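Local coordinates for protein apicoplast TIC22, putative (Plasmodium falciparum 3D7, PDB 4E6Z) that is an essential chaperone required for protein import into the apicoplast, probably working with the TIC import complex, at residues A[77-82]-A[101-106]; A[84-90]-A[124-129]; A[167-171]-A[190-194]; A[173-177]-A[214-218]. Residues are numbered along the deposited sequence.

Contact 1: A[77-82]-A[101-106]. With GOL (glycerol), chain B.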
loop_
_atom_site.group_PDB
_atom_site.type_symbol
_atom_site.label_atom_id
_atom_site.label_comp_id
_atom_site.label_asym_id
_atom_site.label_seq_id
_atom_site.Cartn_x
_atom_site.Cartn_y
_atom_site.Cartn_z
ATOM N N ILE A 77 -0.306 -0.430 7.945
ATOM C CA ILE A 77 0.008 -0.693 6.548
ATOM C C ILE A 77 1.509 -0.539 6.295
ATOM O O ILE A 77 2.048 0.564 6.396
ATOM C CB ILE A 77 -0.752 0.261 5.616
ATOM C CG1 ILE A 77 -2.252 0.223 5.919
ATOM C CG2 ILE A 77 -0.475 -0.085 4.160
ATOM C CD1 ILE A 77 -3.031 1.353 5.282
ATOM N N PRO A 78 2.187 -1.653 5.972
ATOM C CA PRO A 78 3.622 -1.653 5.672
ATOM C C PRO A 78 3.921 -0.940 4.360
ATOM O O PRO A 78 3.120 -1.008 3.429
ATOM C CB PRO A 78 3.954 -3.146 5.528
ATOM C CG PRO A 78 2.806 -3.872 6.161
ATOM C CD PRO A 78 1.617 -3.008 5.908
ATOM N N VAL A 79 5.060 -0.255 4.304
ATOM C CA VAL A 79 5.562 0.340 3.071
ATOM C C VAL A 79 7.040 -0.018 2.935
ATOM O O VAL A 79 7.771 -0.071 3.930
ATOM C CB VAL A 79 5.401 1.869 3.068
ATOM C CG1 VAL A 79 6.034 2.476 1.809
ATOM C CG2 VAL A 79 3.937 2.243 3.179
ATOM N N PHE A 80 7.483 -0.266 1.707
ATOM C CA PHE A 80 8.826 -0.785 1.489
ATOM C C PHE A 80 9.692 0.119 0.627
ATOM O O PHE A 80 9.237 0.675 -0.369
ATOM C CB PHE A 80 8.762 -2.193 0.897
ATOM C CG PHE A 80 8.000 -3.161 1.747
ATOM C CD1 PHE A 80 8.647 -3.932 2.699
ATOM C CD2 PHE A 80 6.624 -3.280 1.616
ATOM C CE1 PHE A 80 7.937 -4.818 3.495
ATOM C CE2 PHE A 80 5.911 -4.158 2.407
ATOM C CZ PHE A 80 6.568 -4.931 3.346
ATOM N N LEU A 81 10.949 0.264 1.036
ATOM C CA LEU A 81 11.920 1.042 0.282
ATOM C C LEU A 81 13.181 0.228 0.058
ATOM O O LEU A 81 13.447 -0.742 0.768
ATOM C CB LEU A 81 12.271 2.336 1.016
ATOM C CG LEU A 81 11.197 3.400 1.239
ATOM C CD1 LEU A 81 10.413 3.091 2.492
ATOM C CD2 LEU A 81 11.833 4.770 1.359
ATOM N N ILE A 82 13.960 0.618 -0.939
ATOM C CA ILE A 82 15.261 0.008 -1.156
ATOM C C ILE A 82 16.303 0.967 -0.585
ATOM O O ILE A 82 16.270 2.165 -0.858
ATOM C CB ILE A 82 15.523 -0.291 -2.647
ATOM C CG1 ILE A 82 14.607 -1.416 -3.138
ATOM C CG2 ILE A 82 16.973 -0.698 -2.863
ATOM C CD1 ILE A 82 13.142 -1.072 -3.138
ATOM N N TYR A 101 11.353 6.101 -4.101
ATOM C CA TYR A 101 10.248 5.185 -4.356
ATOM C C TYR A 101 9.812 4.424 -3.110
ATOM O O TYR A 101 10.630 3.839 -2.406
ATOM C CB TYR A 101 10.636 4.201 -5.460
ATOM C CG TYR A 101 10.821 4.865 -6.802
ATOM C CD1 TYR A 101 9.737 5.101 -7.633
ATOM C CD2 TYR A 101 12.077 5.274 -7.233
ATOM C CE1 TYR A 101 9.896 5.718 -8.860
ATOM C CE2 TYR A 101 12.248 5.891 -8.460
ATOM C CZ TYR A 101 11.152 6.112 -9.268
ATOM O OH TYR A 101 11.307 6.721 -10.491
HETATM N N MSE A 102 8.513 4.438 -2.847
HETATM C CA MSE A 102 7.948 3.692 -1.734
HETATM C C MSE A 102 6.910 2.709 -2.263
HETATM O O MSE A 102 5.978 3.102 -2.958
HETATM C CB MSE A 102 7.299 4.651 -0.746
HETATM C CG MSE A 102 8.220 5.755 -0.294
HETATM SE SE MSE A 102 7.380 6.955 0.982
HETATM C CE MSE A 102 5.875 7.579 -0.097
ATOM N N PHE A 103 7.083 1.430 -1.951
ATOM C CA PHE A 103 6.222 0.388 -2.502
ATOM C C PHE A 103 5.257 -0.164 -1.457
ATOM O O PHE A 103 5.643 -0.433 -0.320
ATOM C CB PHE A 103 7.065 -0.751 -3.083
ATOM C CG PHE A 103 7.997 -0.319 -4.182
ATOM C CD1 PHE A 103 7.605 -0.391 -5.508
ATOM C CD2 PHE A 103 9.269 0.162 -3.886
ATOM C CE1 PHE A 103 8.455 0.009 -6.523
ATOM C CE2 PHE A 103 10.130 0.561 -4.899
ATOM C CZ PHE A 103 9.724 0.483 -6.222
ATOM N N LEU A 104 3.998 -0.329 -1.848
ATOM C CA LEU A 104 3.011 -0.949 -0.970
ATOM C C LEU A 104 3.155 -2.466 -1.001
ATOM O O LEU A 104 2.728 -3.157 -0.076
ATOM C CB LEU A 104 1.595 -0.522 -1.358
ATOM C CG LEU A 104 1.173 0.840 -0.801
ATOM C CD1 LEU A 104 0.055 1.464 -1.625
ATOM C CD2 LEU A 104 0.765 0.715 0.663
ATOM N N CYS A 105 3.770 -2.975 -2.067
ATOM C CA CYS A 105 4.014 -4.410 -2.212
ATOM C C CYS A 105 5.509 -4.689 -2.215
ATOM O O CYS A 105 6.242 -4.135 -3.033
ATOM C CB CYS A 105 3.372 -4.948 -3.494
ATOM S SG CYS A 105 3.734 -6.688 -3.851
ATOM N N PRO A 106 5.961 -5.555 -1.293
ATOM C CA PRO A 106 7.389 -5.820 -1.084
ATOM C C PRO A 106 8.028 -6.482 -2.299
ATOM O O PRO A 106 9.235 -6.361 -2.498
ATOM C CB PRO A 106 7.392 -6.788 0.104
ATOM C CG PRO A 106 6.047 -7.461 0.034
ATOM C CD PRO A 106 5.109 -6.393 -0.429
HETATM C C1 GOL B . 14.128 5.387 -3.295
HETATM O O1 GOL B . 13.925 5.798 -4.629
HETATM C C2 GOL B . 14.343 3.887 -3.280
HETATM O O2 GOL B . 15.686 3.599 -2.962
HETATM C C3 GOL B . 13.421 3.284 -2.239
HETATM O O3 GOL B . 12.729 2.208 -2.829
HETATM O O HOH W 1 1.637 -2.980 2.320
#

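Contact 2: A[84-90]-A[124-129]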
loop_
_atom_site.group_PDB
_atom_site.type_symbol
_atom_site.label_atom_id
_atom_site.label_comp_id
_atom_site.label_asym_id
_atom_site.label_seq_id
_atom_site.Cartn_x
_atom_site.Cartn_y
_atom_site.Cartn_z
ATOM N N ASN A 84 20.545 1.485 1.295
ATOM C CA ASN A 84 21.853 0.951 1.637
ATOM C C ASN A 84 21.770 0.351 3.037
ATOM O O ASN A 84 20.694 0.317 3.636
ATOM C CB ASN A 84 22.941 2.032 1.559
ATOM C CG ASN A 84 22.695 3.193 2.514
ATOM O OD1 ASN A 84 21.967 3.067 3.497
ATOM N ND2 ASN A 84 23.312 4.331 2.225
ATOM N N TYR A 85 22.898 -0.110 3.561
ATOM C CA TYR A 85 22.907 -0.799 4.847
ATOM C C TYR A 85 22.679 0.133 6.039
ATOM O O TYR A 85 22.358 -0.321 7.138
ATOM C CB TYR A 85 24.197 -1.605 5.013
ATOM C CG TYR A 85 24.167 -2.940 4.304
ATOM C CD1 TYR A 85 23.563 -3.074 3.060
ATOM C CD2 TYR A 85 24.745 -4.064 4.874
ATOM C CE1 TYR A 85 23.531 -4.291 2.409
ATOM C CE2 TYR A 85 24.722 -5.285 4.229
ATOM C CZ TYR A 85 24.113 -5.393 2.997
ATOM O OH TYR A 85 24.085 -6.608 2.349
ATOM N N ASN A 86 22.842 1.434 5.817
ATOM C CA ASN A 86 22.507 2.432 6.829
ATOM C C ASN A 86 21.017 2.752 6.820
ATOM O O ASN A 86 20.535 3.559 7.618
ATOM C CB ASN A 86 23.321 3.708 6.619
ATOM C CG ASN A 86 24.564 3.750 7.477
ATOM O OD1 ASN A 86 24.526 3.405 8.659
ATOM N ND2 ASN A 86 25.675 4.178 6.891
ATOM N N SER A 87 20.299 2.111 5.902
ATOM C CA SER A 87 18.858 2.284 5.759
ATOM C C SER A 87 18.485 3.610 5.097
ATOM O O SER A 87 17.370 4.097 5.250
ATOM C CB SER A 87 18.152 2.129 7.107
ATOM O OG SER A 87 18.340 0.822 7.620
ATOM N N SER A 88 19.423 4.189 4.354
ATOM C CA SER A 88 19.133 5.392 3.584
ATOM C C SER A 88 18.698 5.035 2.168
ATOM O O SER A 88 19.325 4.200 1.516
ATOM C CB SER A 88 20.344 6.323 3.552
ATOM O OG SER A 88 20.371 7.144 4.705
ATOM N N PRO A 89 17.619 5.674 1.692
ATOM C CA PRO A 89 17.034 5.418 0.372
ATOM C C PRO A 89 17.918 5.909 -0.765
ATOM O O PRO A 89 18.675 6.862 -0.599
ATOM C CB PRO A 89 15.739 6.244 0.392
ATOM C CG PRO A 89 15.505 6.586 1.831
ATOM C CD PRO A 89 16.852 6.677 2.447
ATOM N N TYR A 90 17.810 5.260 -1.915
ATOM C CA TYR A 90 18.474 5.722 -3.121
ATOM C C TYR A 90 17.617 6.747 -3.851
ATOM O O TYR A 90 16.449 6.502 -4.137
ATOM C CB TYR A 90 18.803 4.541 -4.027
ATOM C CG TYR A 90 19.906 3.686 -3.457
ATOM C CD1 TYR A 90 21.241 3.991 -3.702
ATOM C CD2 TYR A 90 19.619 2.598 -2.646
ATOM C CE1 TYR A 90 22.264 3.222 -3.161
ATOM C CE2 TYR A 90 20.633 1.819 -2.109
ATOM C CZ TYR A 90 21.950 2.136 -2.365
ATOM O OH TYR A 90 22.953 1.361 -1.830
ATOM N N TYR A 124 25.861 -1.666 -6.722
ATOM C CA TYR A 124 24.781 -2.045 -5.812
ATOM C C TYR A 124 24.925 -3.399 -5.122
ATOM O O TYR A 124 24.255 -3.654 -4.123
ATOM C CB TYR A 124 23.426 -1.962 -6.527
ATOM C CG TYR A 124 23.019 -0.554 -6.888
ATOM C CD1 TYR A 124 22.783 0.394 -5.901
ATOM C CD2 TYR A 124 22.873 -0.172 -8.213
ATOM C CE1 TYR A 124 22.414 1.683 -6.224
ATOM C CE2 TYR A 124 22.497 1.114 -8.548
ATOM C CZ TYR A 124 22.274 2.037 -7.549
ATOM O OH TYR A 124 21.902 3.321 -7.875
ATOM N N ASN A 125 25.779 -4.272 -5.642
ATOM C CA ASN A 125 25.920 -5.592 -5.036
ATOM C C ASN A 125 26.464 -5.535 -3.612
ATOM O O ASN A 125 27.444 -4.844 -3.341
ATOM C CB ASN A 125 26.758 -6.527 -5.909
ATOM C CG ASN A 125 25.913 -7.581 -6.604
ATOM O OD1 ASN A 125 25.150 -8.308 -5.962
ATOM N ND2 ASN A 125 26.041 -7.668 -7.923
ATOM N N GLY A 126 25.801 -6.251 -2.707
ATOM C CA GLY A 126 26.193 -6.287 -1.308
ATOM C C GLY A 126 25.905 -5.000 -0.557
ATOM O O GLY A 126 26.181 -4.897 0.640
ATOM N N ASN A 127 25.334 -4.021 -1.255
ATOM C CA ASN A 127 25.094 -2.701 -0.680
ATOM C C ASN A 127 23.620 -2.308 -0.598
ATOM O O ASN A 127 23.303 -1.174 -0.245
ATOM C CB ASN A 127 25.842 -1.633 -1.480
ATOM C CG ASN A 127 27.318 -1.935 -1.621
ATOM O OD1 ASN A 127 27.969 -2.373 -0.671
ATOM N ND2 ASN A 127 27.857 -1.701 -2.813
ATOM N N ILE A 128 22.715 -3.222 -0.931
ATOM C CA ILE A 128 21.297 -2.865 -0.903
ATOM C C ILE A 128 20.377 -3.890 -0.238
ATOM O O ILE A 128 20.625 -5.093 -0.271
ATOM C CB ILE A 128 20.758 -2.485 -2.300
ATOM C CG1 ILE A 128 20.866 -3.657 -3.271
ATOM C CG2 ILE A 128 21.495 -1.273 -2.848
ATOM C CD1 ILE A 128 20.297 -3.328 -4.629
ATOM N N LYS A 129 19.311 -3.387 0.370
ATOM C CA LYS A 129 18.361 -4.231 1.075
ATOM C C LYS A 129 16.984 -3.596 1.004
ATOM O O LYS A 129 16.839 -2.443 0.588
ATOM C CB LYS A 129 18.766 -4.383 2.546
ATOM C CG LYS A 129 18.528 -3.123 3.365
ATOM C CD LYS A 129 18.709 -3.359 4.854
ATOM C CE LYS A 129 18.116 -2.204 5.650
ATOM N NZ LYS A 129 19.020 -1.752 6.746
#

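Contact 3: A[167-171]-A[190-194]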
loop_
_atom_site.group_PDB
_atom_site.type_symbol
_atom_site.label_atom_id
_atom_site.label_comp_id
_atom_site.label_asym_id
_atom_site.label_seq_id
_atom_site.Cartn_x
_atom_site.Cartn_y
_atom_site.Cartn_z
ATOM N N LYS A 167 7.533 9.109 -3.817
ATOM C CA LYS A 167 6.519 8.549 -4.708
ATOM C C LYS A 167 6.012 7.195 -4.218
ATOM O O LYS A 167 6.773 6.233 -4.122
ATOM C CB LYS A 167 7.080 8.422 -6.124
ATOM C CG LYS A 167 6.140 7.784 -7.123
ATOM C CD LYS A 167 6.832 7.574 -8.464
ATOM C CE LYS A 167 7.090 8.895 -9.169
ATOM N NZ LYS A 167 5.821 9.569 -9.563
ATOM N N LEU A 168 4.720 7.130 -3.913
ATOM C CA LEU A 168 4.106 5.894 -3.443
ATOM C C LEU A 168 3.672 5.033 -4.627
ATOM O O LEU A 168 2.985 5.509 -5.529
ATOM C CB LEU A 168 2.908 6.211 -2.540
ATOM C CG LEU A 168 2.163 5.052 -1.868
ATOM C CD1 LEU A 168 3.052 4.320 -0.876
ATOM C CD2 LEU A 168 0.906 5.563 -1.179
ATOM N N ILE A 169 4.077 3.767 -4.620
ATOM C CA ILE A 169 3.729 2.837 -5.691
ATOM C C ILE A 169 2.783 1.732 -5.219
ATOM O O ILE A 169 3.187 0.848 -4.461
ATOM C CB ILE A 169 4.987 2.157 -6.266
ATOM C CG1 ILE A 169 6.076 3.191 -6.556
ATOM C CG2 ILE A 169 4.632 1.358 -7.515
ATOM C CD1 ILE A 169 5.658 4.250 -7.546
ATOM N N SER A 170 1.533 1.773 -5.679
ATOM C CA SER A 170 0.576 0.720 -5.353
ATOM C C SER A 170 1.050 -0.625 -5.888
ATOM O O SER A 170 1.841 -0.681 -6.820
ATOM C CB SER A 170 -0.815 1.039 -5.918
ATOM O OG SER A 170 -1.441 2.082 -5.198
ATOM N N SER A 171 0.567 -1.706 -5.285
ATOM C CA SER A 171 0.881 -3.048 -5.755
ATOM C C SER A 171 0.586 -3.175 -7.241
ATOM O O SER A 171 -0.531 -2.909 -7.687
ATOM C CB SER A 171 0.076 -4.091 -4.979
ATOM O OG SER A 171 0.264 -5.387 -5.525
ATOM N N LEU A 190 -7.575 5.800 -11.950
ATOM C CA LEU A 190 -7.158 4.745 -11.030
ATOM C C LEU A 190 -5.821 5.102 -10.386
ATOM O O LEU A 190 -4.801 5.199 -11.070
ATOM C CB LEU A 190 -7.048 3.401 -11.751
ATOM C CG LEU A 190 -6.448 2.268 -10.915
ATOM C CD1 LEU A 190 -7.289 2.004 -9.671
ATOM C CD2 LEU A 190 -6.289 1.004 -11.746
HETATM N N MSE A 191 -5.831 5.299 -9.072
HETATM C CA MSE A 191 -4.645 5.771 -8.370
HETATM C C MSE A 191 -4.104 4.772 -7.351
HETATM O O MSE A 191 -3.167 4.024 -7.637
HETATM C CB MSE A 191 -4.929 7.116 -7.694
HETATM C CG MSE A 191 -4.758 8.323 -8.603
HETATM SE SE MSE A 191 -2.888 8.838 -8.848
HETATM C CE MSE A 191 -2.295 7.410 -10.046
ATOM N N TYR A 192 -4.689 4.779 -6.159
ATOM C CA TYR A 192 -4.247 3.895 -5.088
ATOM C C TYR A 192 -5.394 3.000 -4.651
ATOM O O TYR A 192 -6.081 3.285 -3.670
ATOM C CB TYR A 192 -3.718 4.706 -3.909
ATOM C CG TYR A 192 -2.566 5.614 -4.269
ATOM C CD1 TYR A 192 -1.259 5.151 -4.241
ATOM C CD2 TYR A 192 -2.787 6.932 -4.641
ATOM C CE1 TYR A 192 -0.199 5.981 -4.571
ATOM C CE2 TYR A 192 -1.735 7.769 -4.970
ATOM C CZ TYR A 192 -0.442 7.288 -4.933
ATOM O OH TYR A 192 0.604 8.116 -5.263
ATOM N N PRO A 193 -5.599 1.904 -5.387
ATOM C CA PRO A 193 -6.751 1.017 -5.205
ATOM C C PRO A 193 -6.819 0.326 -3.839
ATOM O O PRO A 193 -5.815 -0.146 -3.301
ATOM C CB PRO A 193 -6.566 -0.025 -6.318
ATOM C CG PRO A 193 -5.104 0.017 -6.643
ATOM C CD PRO A 193 -4.712 1.449 -6.472
ATOM N N VAL A 194 -8.023 0.296 -3.282
ATOM C CA VAL A 194 -8.359 -0.612 -2.196
ATOM C C VAL A 194 -9.713 -1.218 -2.546
ATOM O O VAL A 194 -10.514 -0.588 -3.235
ATOM C CB VAL A 194 -8.398 0.091 -0.820
ATOM C CG1 VAL A 194 -6.979 0.356 -0.318
ATOM C CG2 VAL A 194 -9.182 1.387 -0.905
HETATM O O HOH W 2 -2.936 0.932 -3.011
#

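Contact 4: A[173-177]-A[214-218]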
loop_
_atom_site.group_PDB
_atom_site.type_symbol
_atom_site.label_atom_id
_atom_site.label_comp_id
_atom_site.label_asym_id
_atom_site.label_seq_id
_atom_site.Cartn_x
_atom_site.Cartn_y
_atom_site.Cartn_z
ATOM N N ARG A 173 0.222 -5.779 -9.001
ATOM C CA ARG A 173 -0.769 -6.823 -9.224
ATOM C C ARG A 173 -2.191 -6.374 -8.848
ATOM O O ARG A 173 -3.165 -6.806 -9.458
ATOM C CB ARG A 173 -0.378 -8.085 -8.447
ATOM C CG ARG A 173 -1.321 -9.257 -8.642
ATOM C CD ARG A 173 -0.922 -10.441 -7.773
ATOM N NE ARG A 173 -0.942 -10.108 -6.351
ATOM C CZ ARG A 173 -0.928 -11.006 -5.370
ATOM N NH1 ARG A 173 -0.904 -12.302 -5.653
ATOM N NH2 ARG A 173 -0.947 -10.607 -4.104
ATOM N N GLN A 174 -2.309 -5.514 -7.842
ATOM C CA GLN A 174 -3.617 -5.021 -7.425
ATOM C C GLN A 174 -4.142 -3.938 -8.366
ATOM O O GLN A 174 -5.351 -3.827 -8.575
ATOM C CB GLN A 174 -3.586 -4.515 -5.978
ATOM C CG GLN A 174 -3.152 -5.565 -4.962
ATOM C CD GLN A 174 -3.912 -6.875 -5.102
ATOM O OE1 GLN A 174 -5.121 -6.888 -5.341
ATOM N NE2 GLN A 174 -3.202 -7.987 -4.954
ATOM N N LEU A 175 -3.242 -3.141 -8.935
ATOM C CA LEU A 175 -3.636 -2.147 -9.928
ATOM C C LEU A 175 -4.253 -2.839 -11.129
ATOM O O LEU A 175 -5.223 -2.354 -11.711
ATOM C CB LEU A 175 -2.441 -1.308 -10.368
ATOM C CG LEU A 175 -2.066 -0.132 -9.464
ATOM C CD1 LEU A 175 -0.635 0.340 -9.754
ATOM C CD2 LEU A 175 -3.071 0.997 -9.644
ATOM N N GLN A 176 -3.685 -3.981 -11.494
ATOM C CA GLN A 176 -4.249 -4.790 -12.559
ATOM C C GLN A 176 -5.606 -5.363 -12.154
ATOM O O GLN A 176 -6.569 -5.301 -12.917
ATOM C CB GLN A 176 -3.297 -5.920 -12.945
ATOM C CG GLN A 176 -3.769 -6.710 -14.150
ATOM C CD GLN A 176 -4.081 -5.825 -15.347
ATOM O OE1 GLN A 176 -3.184 -5.226 -15.950
ATOM N NE2 GLN A 176 -5.362 -5.742 -15.701
ATOM N N ASN A 177 -5.674 -5.927 -10.952
ATOM C CA ASN A 177 -6.920 -6.485 -10.435
ATOM C C ASN A 177 -8.050 -5.460 -10.424
ATOM O O ASN A 177 -9.212 -5.796 -10.656
ATOM C CB ASN A 177 -6.710 -7.042 -9.024
ATOM C CG ASN A 177 -5.930 -8.340 -9.019
ATOM O OD1 ASN A 177 -5.844 -9.025 -10.032
ATOM N ND2 ASN A 177 -5.365 -8.691 -7.872
ATOM N N PHE A 214 -6.339 -4.051 0.749
ATOM C CA PHE A 214 -5.333 -3.706 -0.245
ATOM C C PHE A 214 -5.206 -4.816 -1.283
ATOM O O PHE A 214 -5.040 -4.545 -2.468
ATOM C CB PHE A 214 -3.982 -3.390 0.410
ATOM C CG PHE A 214 -3.891 -1.987 0.935
ATOM C CD1 PHE A 214 -3.383 -0.968 0.145
ATOM C CD2 PHE A 214 -4.339 -1.680 2.209
ATOM C CE1 PHE A 214 -3.309 0.331 0.621
ATOM C CE2 PHE A 214 -4.271 -0.385 2.690
ATOM C CZ PHE A 214 -3.759 0.623 1.895
ATOM N N ASP A 215 -5.300 -6.064 -0.833
ATOM C CA ASP A 215 -5.271 -7.204 -1.742
ATOM C C ASP A 215 -6.671 -7.726 -2.053
ATOM O O ASP A 215 -7.428 -8.084 -1.150
ATOM C CB ASP A 215 -4.399 -8.329 -1.183
ATOM C CG ASP A 215 -2.912 -8.018 -1.275
ATOM O OD1 ASP A 215 -2.562 -6.831 -1.463
ATOM O OD2 ASP A 215 -2.098 -8.959 -1.162
ATOM N N LEU A 216 -7.005 -7.758 -3.339
ATOM C CA LEU A 216 -8.271 -8.307 -3.793
ATOM C C LEU A 216 -8.460 -9.722 -3.253
ATOM O O LEU A 216 -9.535 -10.075 -2.774
ATOM C CB LEU A 216 -8.337 -8.322 -5.322
ATOM C CG LEU A 216 -9.560 -9.031 -5.922
ATOM C CD1 LEU A 216 -10.856 -8.454 -5.369
ATOM C CD2 LEU A 216 -9.552 -8.963 -7.443
ATOM N N GLU A 217 -7.402 -10.524 -3.328
ATOM C CA GLU A 217 -7.466 -11.918 -2.904
ATOM C C GLU A 217 -7.803 -12.072 -1.418
ATOM O O GLU A 217 -8.395 -13.075 -1.013
ATOM C CB GLU A 217 -6.175 -12.664 -3.265
ATOM C CG GLU A 217 -4.930 -11.780 -3.357
ATOM C CD GLU A 217 -4.788 -11.077 -4.702
ATOM O OE1 GLU A 217 -4.413 -11.740 -5.695
ATOM O OE2 GLU A 217 -5.038 -9.856 -4.762
ATOM N N ASP A 218 -7.436 -11.078 -0.612
ATOM C CA ASP A 218 -7.823 -11.067 0.799
ATOM C C ASP A 218 -9.327 -10.822 0.935
ATOM O O ASP A 218 -9.994 -11.444 1.760
ATOM C CB ASP A 218 -7.048 -9.999 1.574
ATOM C CG ASP A 218 -5.575 -10.353 1.759
ATOM O OD1 ASP A 218 -5.212 -11.544 1.623
ATOM O OD2 ASP A 218 -4.781 -9.435 2.052
#

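Contact 1: A[77-82]-A[101-106]
Strands 78-83 and 97-103 meet in a single antiparallel bridge between Phe80 and Phe103, a hydrogen-bonded pair. Phe80 N donates to Phe103 O at 2.7 Å, and Phe103 N donates to Phe80 O at 2.8 Å. The short strand segments run at 139° to each other, and the pairing is a single bridge. Beyond it, between Ile82 and Tyr101, a glycerol, probably from the crystallisation liquor, takes up backbone groups of both. Ile82 N donates to its O3 at 2.8 Å, and its O2 donates to Ile82 O at 2.6 Å. Tyr101 N makes a weak bond to glycerol O1 at 2.6 Å. At the other end, a water links the two segments, donating to Pro78 O at 2.7 Å and Leu104 O at 2.6 Å. Leu104 O also accepts from Ser263 OG. The backbones of Val79 and Leu81 bond outward to Ile133 and His131, and that of Met102 to Lys167 and Ile169. Pro106 CB lies 3.7 Å from the centroid of the Phe80 ring, a CH-pi contact over its face. Val79 CG1 packs on CB of selenomethionine Met102 at 3.6 Å. The bridge thus joins the two-stranded sheet 78-83/129-134 to the three-stranded sheet. Ile82 and Phe103 face helix 106-119, Val79 and Met102 face helix 135-150, and Phe80 and Pro106 meet helix 261-272.

Contact 2: A[84-90]-A[124-129]
Tyr85, Lys129 and Tyr90 bury the most surface in this loop-to-loop contact. Tyr85 lies in the type I turn from Asn84 to Ser87. Its ring covers the end of the type II turn from Tyr124 to Asn127: CZ is 3.2 Å from Gly126 O, and CE1 is 3.6 Å from Ile128 N. Lys129 stretches back along the first loop, and its NZ donates to Ser87 OG at 2.8 Å. Tyr90 makes two further contacts. The edge of Tyr124 points at its face in a T-shaped stack, with centroids 5.1 Å apart and planes at 81°. Tyr90 OH donates to Asn127 O at 3.0 Å. The same carbonyl receives a CA-H...O contact from Asn84 CA at 3.2 Å. Asn84 OD1 in turn accepts Ser88 N at 2.9 Å, which braces the first loop from within. No charge pair spans the two loops. Aromatic packing and a few polar bonds hold two turns together at the protein surface.

Contact 3: A[167-171]-A[190-194]
This is a small buried contact without a direct hydrogen bond, made where strand 164-169 ends and strand 193-203 begins. The Tyr192 ring is its main piece. It packs against the end of strand 164-169, and its CE1 lies 3.4 Å from Leu168 O and 3.6 Å from Leu168 CD2. Ser170 fills the space beside it. Its OG is 3.2 Å from Tyr192 CD1 and 3.6 Å from Pro193 CD. The polar link is indirect: water 2 sits 2.9 Å from Ser170 OG and donates to Pro193 O at 3.1 Å. The nearest CA atoms, of Ser170 and Tyr192, are 5.8 Å apart, but no backbone hydrogen bond joins the segments. The two strands belong to different sheets, and side chains and a water fill the junction. Helix 172-179 runs in the connection between them, with Leu175 against Pro193. Met243 of helix 243-247 touches both Leu168 and Tyr192, while Met102 of strand 97-103 packs beside Leu168.

Contact 4: A[173-177]-A[214-218]
The first turn of helix 216-227 is met by a glutamine from another helix. Gln174 OE1 accepts Leu216 N at 2.9 Å with a nearly straight N-H...O angle of 174°. Asp215 occupies the N-cap position, yet its side chain makes no capping bond; its OD2 is hydrogen-bonded to Ser260 OG instead. The amide of Gln174 is used at both ends. Its NE2 donates to Glu217 OE2 at 2.6 Å, while OE1 also takes Asn177 ND2 at 3.1 Å from the next turn of its own helix. The amide thus reaches the N-terminal end of helix 216-227. On the exposed side, Arg173 forms a salt-bridge network. Its NH2 lies 3.6 Å from Asp215 OD2, near the guanidinium plane. Its NH1 lies 3.6 Å from Glu217 OE1, which sits over the guanidinium face, so that bridge is purely electrostatic. Asn177 CB on Leu216 CD2, at 3.8 Å, adds apolar packing. The contact thus ties helix 172-179 to the start of helix 216-227. Phe195 of strand 193-203 touches Gln174 and Asn177, and Phe214 packs on Val194 and Ile77.

From the N terminus, contact 1 closes a loop holding strand 92-94 and most of strand 97-103. Contact 2 opens inside that loop and closes beyond it, after helices 106-119 and 121-124, so the two cross. They touch where Ile82 meets Tyr90 and Ile128. Contact 3 opens later and closes round helix 172-179. Contact 4 starts on that helix and closes after the hairpin strands 193-203 and 208-213, so these two also cross. Contact 1 joins contact 3 through neighbouring strands 97-103 and 164-169, and reaches contact 4 where Ile77 packs on Phe214. Contact 2 touches neither contact 3 nor contact 4. Together they connect three sheets.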